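Local coordinates for putative L-alanine-DL-glutamate epimerase (Burkholderia xenovorans, PDB 3GO2), which binds magnesium and, as a member of the mandelate racemase/muconate lactonizing enzyme family, probably catalyses racemisation or epimerisation of a substrate, at the interface of chains A and B. Residues are numbered along the deposited sequence; one frame, centred on the assembly and turned at random. Chains: chain A/B, Putative L-alanine-DL-glutamate epimerase.

The interface of chains A and B. Residues chain A 63-67, 99, 299; chain B 109, 111-115, 335.
Charged groups anchor one patch of a two-fold symmetric interface between two copies of the protein in the deposited assembly; the structure alone does not show that this pairing is the biological one. A:Lys99 reaches across with an extended chain, CG anti to the backbone N (chi1 -177°), and its tip is gripped by several oxygens. A:Lys99 NZ donates to the backbone carbonyl B:Glu109 O at 2.8 Å, on a lone pair. A:Lys99 NZ also hydrogen-bonds and salt-bridges B:Glu109 OE1 at 2.9 Å, from above the carboxylate plane. Within its own chain, NZ also bonds to A:Met63 O on a lone pair, which would help to fix the position of the amine tip. A second salt bridge joins A:Glu64 and B:Lys114, which run side by side in the same direction; the lysine bends at chi4 (64°) to bring NZ within 3.0 Å of A:Glu64 OE2, again above the carboxylate plane.

Backbone recognition centres on B:Gly112. B:Gly112 O accepts a nearly straight hydrogen bond from A:Glu66 N (3.1 Å, 167° at H) and lies over the centre of one face of the A:His65 imidazole. Water 1 links this same oxygen and B:Lys114 O to A:Arg67 N, while water 2 connects A:His65 NE2 and A:Lys99 NZ with B:Glu109 O. Water 3, at the indole edge, bridges A:Trp299 NE1 to B:Leu111 O.

Packing completes the contact. A:His65 CE1 sits over one face of the A:Trp299 ring and also touches B:Gly112 CA at 3.5 Å. A:Met63 curls at chi2 and chi3, crossing B:Glu109 at about a right angle, with A:Met63 CE 3.7 Å from B:Glu109 CD. A:Arg67 and B:Leu115 cross obliquely, CB against CB.

In the fold, the start of helix 65-76, flanked by helices 82-103 and 298-310, receives the partner's 3-10 helix 107-110 and the glycine-containing loop that follows.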
ATOM      1  N   MET A  63       1.042  31.807  32.691  1.00 15.23           N
ATOM      2  CA  MET A  63       1.485  32.057  31.320  1.00 15.20           C
ATOM      3  C   MET A  63       1.909  30.779  30.595  1.00 14.92           C
ATOM      4  O   MET A  63       1.879  30.705  29.364  1.00 14.37           O
ATOM      5  CB  MET A  63       2.649  33.046  31.324  1.00 15.39           C
ATOM      6  CG  MET A  63       2.387  34.345  32.076  1.00 15.27           C
ATOM      7  SD  MET A  63       1.000  35.378  31.446  1.00 13.19           S
ATOM      8  CE  MET A  63       1.876  36.285  30.255  1.00 19.77           C
ATOM      9  N   GLU A  64       2.255  29.747  31.354  1.00 14.78           N
ATOM     10  CA  GLU A  64       2.900  28.561  30.793  1.00 14.08           C
ATOM     11  C   GLU A  64       1.869  27.462  30.495  1.00 14.00           C
ATOM     12  O   GLU A  64       1.873  26.373  31.085  1.00 13.46           O
ATOM     13  CB  GLU A  64       4.009  28.078  31.745  1.00 14.82           C
ATOM     14  CG  GLU A  64       5.165  29.078  31.810  1.00 15.99           C
ATOM     15  CD  GLU A  64       6.273  28.766  32.787  1.00 19.38           C
ATOM     16  OE1 GLU A  64       6.298  27.677  33.366  1.00 19.47           O
ATOM     17  OE2 GLU A  64       7.122  29.669  32.969  1.00 19.78           O
ATOM     18  N   HIS A  65       0.976  27.742  29.563  1.00 13.58           N
ATOM     19  CA  HIS A  65      -0.101  26.790  29.307  1.00 13.20           C
ATOM     20  C   HIS A  65       0.380  25.534  28.601  1.00 14.53           C
ATOM     21  O   HIS A  65      -0.093  24.432  28.921  1.00 13.96           O
ATOM     22  CB  HIS A  65      -1.331  27.432  28.634  1.00 13.32           C
ATOM     23  CG  HIS A  65      -1.065  28.119  27.318  1.00 13.56           C
ATOM     24  ND1 HIS A  65      -1.079  27.450  26.117  1.00 14.39           N
ATOM     25  CD2 HIS A  65      -0.808  29.419  27.026  1.00 13.26           C
ATOM     26  CE1 HIS A  65      -0.860  28.313  25.137  1.00 15.29           C
ATOM     27  NE2 HIS A  65      -0.700  29.520  25.654  1.00 14.45           N
ATOM     28  N   GLU A  66       1.331  25.648  27.683  1.00 13.90           N
ATOM     29  CA  GLU A  66       1.812  24.436  27.023  1.00 15.72           C
ATOM     30  C   GLU A  66       2.651  23.575  27.977  1.00 14.60           C
ATOM     31  O   GLU A  66       2.681  22.346  27.848  1.00 15.20           O
ATOM     32  CB  GLU A  66       2.554  24.790  25.748  1.00 16.62           C
ATOM     33  CG  GLU A  66       2.894  23.626  24.941  1.00 21.58           C
ATOM     34  CD  GLU A  66       1.753  23.021  24.128  1.00 20.42           C
ATOM     35  OE1 GLU A  66       0.514  23.200  24.340  1.00 15.78           O
ATOM     36  OE2 GLU A  66       2.156  22.252  23.250  1.00 21.20           O
ATOM     37  N   ARG A  67       3.295  24.201  28.959  1.00 14.42           N
ATOM     38  CA  ARG A  67       3.939  23.423  30.031  1.00 14.41           C
ATOM     39  C   ARG A  67       2.898  22.590  30.785  1.00 14.25           C
ATOM     40  O   ARG A  67       3.099  21.382  31.040  1.00 13.83           O
ATOM     41  CB  ARG A  67       4.669  24.339  31.021  1.00 13.36           C
ATOM     42  CG  ARG A  67       5.464  23.601  32.098  1.00 17.07           C
ATOM     43  CD  ARG A  67       5.488  24.413  33.403  1.00 18.31           C
ATOM     44  NE  ARG A  67       4.148  24.550  33.973  1.00 19.18           N
ATOM     45  CZ  ARG A  67       3.462  23.585  34.578  1.00 19.86           C
ATOM     46  NH1 ARG A  67       3.989  22.371  34.774  1.00 20.27           N
ATOM     47  NH2 ARG A  67       2.239  23.825  35.017  1.00 21.35           N
ATOM     48  N   LYS A  99      -4.513  34.266  30.596  1.00 14.15           N
ATOM     49  CA  LYS A  99      -3.348  34.821  29.945  1.00 14.36           C
ATOM     50  C   LYS A  99      -3.702  36.023  29.079  1.00 14.00           C
ATOM     51  O   LYS A  99      -3.033  37.057  29.151  1.00 14.46           O
ATOM     52  CB  LYS A  99      -2.652  33.763  29.110  1.00 14.32           C
ATOM     53  CG  LYS A  99      -1.375  34.264  28.445  1.00 13.75           C
ATOM     54  CD  LYS A  99      -0.549  33.118  27.863  1.00 13.03           C
ATOM     55  CE  LYS A  99       0.815  33.559  27.386  1.00 12.76           C
ATOM     56  NZ  LYS A  99       1.781  32.461  26.978  1.00 13.68           N
ATOM     57  N   TRP A 299      -5.737  25.763  22.102  1.00 12.25           N
ATOM     58  CA  TRP A 299      -4.344  25.762  21.649  1.00 12.90           C
ATOM     59  C   TRP A 299      -4.072  24.472  20.910  1.00 12.77           C
ATOM     60  O   TRP A 299      -3.479  24.471  19.835  1.00 13.65           O
ATOM     61  CB  TRP A 299      -3.383  25.940  22.821  1.00 13.18           C
ATOM     62  CG  TRP A 299      -1.998  26.279  22.403  1.00 13.01           C
ATOM     63  CD1 TRP A 299      -0.915  25.462  22.406  1.00 14.21           C
ATOM     64  CD2 TRP A 299      -1.550  27.545  21.907  1.00 13.30           C
ATOM     65  NE1 TRP A 299       0.197  26.157  21.965  1.00 16.62           N
ATOM     66  CE2 TRP A 299      -0.180  27.434  21.652  1.00 14.16           C
ATOM     67  CE3 TRP A 299      -2.176  28.774  21.700  1.00 13.73           C
ATOM     68  CZ2 TRP A 299       0.577  28.513  21.167  1.00 12.93           C
ATOM     69  CZ3 TRP A 299      -1.424  29.820  21.236  1.00 14.90           C
ATOM     70  CH2 TRP A 299      -0.076  29.684  20.977  1.00 14.72           C
TER
ATOM     71  N   GLU B 109       6.433  33.857  24.967  1.00 15.23           N
ATOM     72  CA  GLU B 109       5.118  34.113  25.558  0.50 15.47           C
ATOM     73  C   GLU B 109       4.005  34.096  24.500  1.00 15.44           C
ATOM     74  O   GLU B 109       2.840  33.943  24.832  1.00 16.32           O
ATOM     75  CB  GLU B 109       5.124  35.463  26.289  0.50 15.83           C
ATOM     76  CG  GLU B 109       4.197  35.532  27.483  0.50 16.37           C
ATOM     77  CD  GLU B 109       4.571  34.509  28.532  0.50 19.03           C
ATOM     78  OE1 GLU B 109       4.255  33.315  28.329  0.50 13.97           O
ATOM     79  OE2 GLU B 109       5.217  34.896  29.540  0.50 22.43           O
ATOM     80  N   LEU B 111       4.197  31.911  22.048  1.00 13.61           N
ATOM     81  CA  LEU B 111       4.325  30.569  21.471  1.00 13.55           C
ATOM     82  C   LEU B 111       3.823  29.438  22.371  1.00 13.73           C
ATOM     83  O   LEU B 111       4.108  28.262  22.126  1.00 14.12           O
ATOM     84  CB  LEU B 111       5.791  30.321  21.102  1.00 13.34           C
ATOM     85  CG  LEU B 111       6.515  31.325  20.205  1.00 13.87           C
ATOM     86  CD1 LEU B 111       8.000  30.987  20.016  1.00 13.31           C
ATOM     87  CD2 LEU B 111       5.828  31.483  18.859  1.00 12.46           C
ATOM     88  N   GLY B 112       3.051  29.782  23.392  1.00 13.22           N
ATOM     89  CA  GLY B 112       2.531  28.794  24.326  1.00 13.92           C
ATOM     90  C   GLY B 112       3.142  28.933  25.697  1.00 15.17           C
ATOM     91  O   GLY B 112       2.791  28.191  26.618  1.00 15.51           O
ATOM     92  N   GLY B 113       4.032  29.919  25.850  1.00 15.13           N
ATOM     93  CA  GLY B 113       4.820  30.039  27.058  1.00 15.53           C
ATOM     94  C   GLY B 113       5.999  29.108  27.014  1.00 15.93           C
ATOM     95  O   GLY B 113       6.031  28.165  26.210  1.00 16.74           O
ATOM     96  N   LYS B 114       6.996  29.367  27.849  1.00 16.11           N
ATOM     97  CA  LYS B 114       8.154  28.474  27.889  1.00 16.65           C
ATOM     98  C   LYS B 114       7.805  27.203  28.682  1.00 16.62           C
ATOM     99  O   LYS B 114       6.879  27.191  29.522  1.00 17.64           O
ATOM    100  CB  LYS B 114       9.382  29.172  28.473  1.00 17.36           C
ATOM    101  CG  LYS B 114       9.279  29.600  29.923  1.00 18.84           C
ATOM    102  CD  LYS B 114      10.641  30.163  30.396  1.00 21.17           C
ATOM    103  CE  LYS B 114      10.502  30.867  31.735  1.00 23.47           C
ATOM    104  NZ  LYS B 114      10.089  29.896  32.777  1.00 25.99           N
ATOM    105  N   LEU B 115       8.495  26.113  28.397  1.00 16.29           N
ATOM    106  CA  LEU B 115       8.371  24.940  29.241  1.00 16.96           C
ATOM    107  C   LEU B 115       9.748  24.437  29.680  1.00 17.07           C
ATOM    108  O   LEU B 115       9.848  23.420  30.336  1.00 16.87           O
ATOM    109  CB  LEU B 115       7.456  23.859  28.613  1.00 18.37           C
ATOM    110  CG  LEU B 115       7.716  23.435  27.178  1.00 17.80           C
ATOM    111  CD1 LEU B 115       9.108  22.793  27.043  1.00 20.41           C
ATOM    112  CD2 LEU B 115       6.646  22.439  26.723  1.00 21.16           C
ATOM    113  N   ALA B 335       9.637  26.711  23.858  1.00 14.25           N
ATOM    114  CA  ALA B 335       8.225  26.421  23.851  1.00 14.93           C
ATOM    115  C   ALA B 335       7.864  25.023  23.305  1.00 14.48           C
ATOM    116  O   ALA B 335       6.750  24.521  23.530  1.00 15.39           O
ATOM    117  CB  ALA B 335       7.497  27.509  23.028  1.00 14.33           C
TER
HETATM  118  O   HOH W   1       4.141  26.866  28.623  1.00 13.59           O
HETATM  119  O   HOH W   2       1.012  31.621  24.528  1.00 16.86           O
HETATM  120  O   HOH W   3       2.988  25.874  21.493  1.00 18.83           O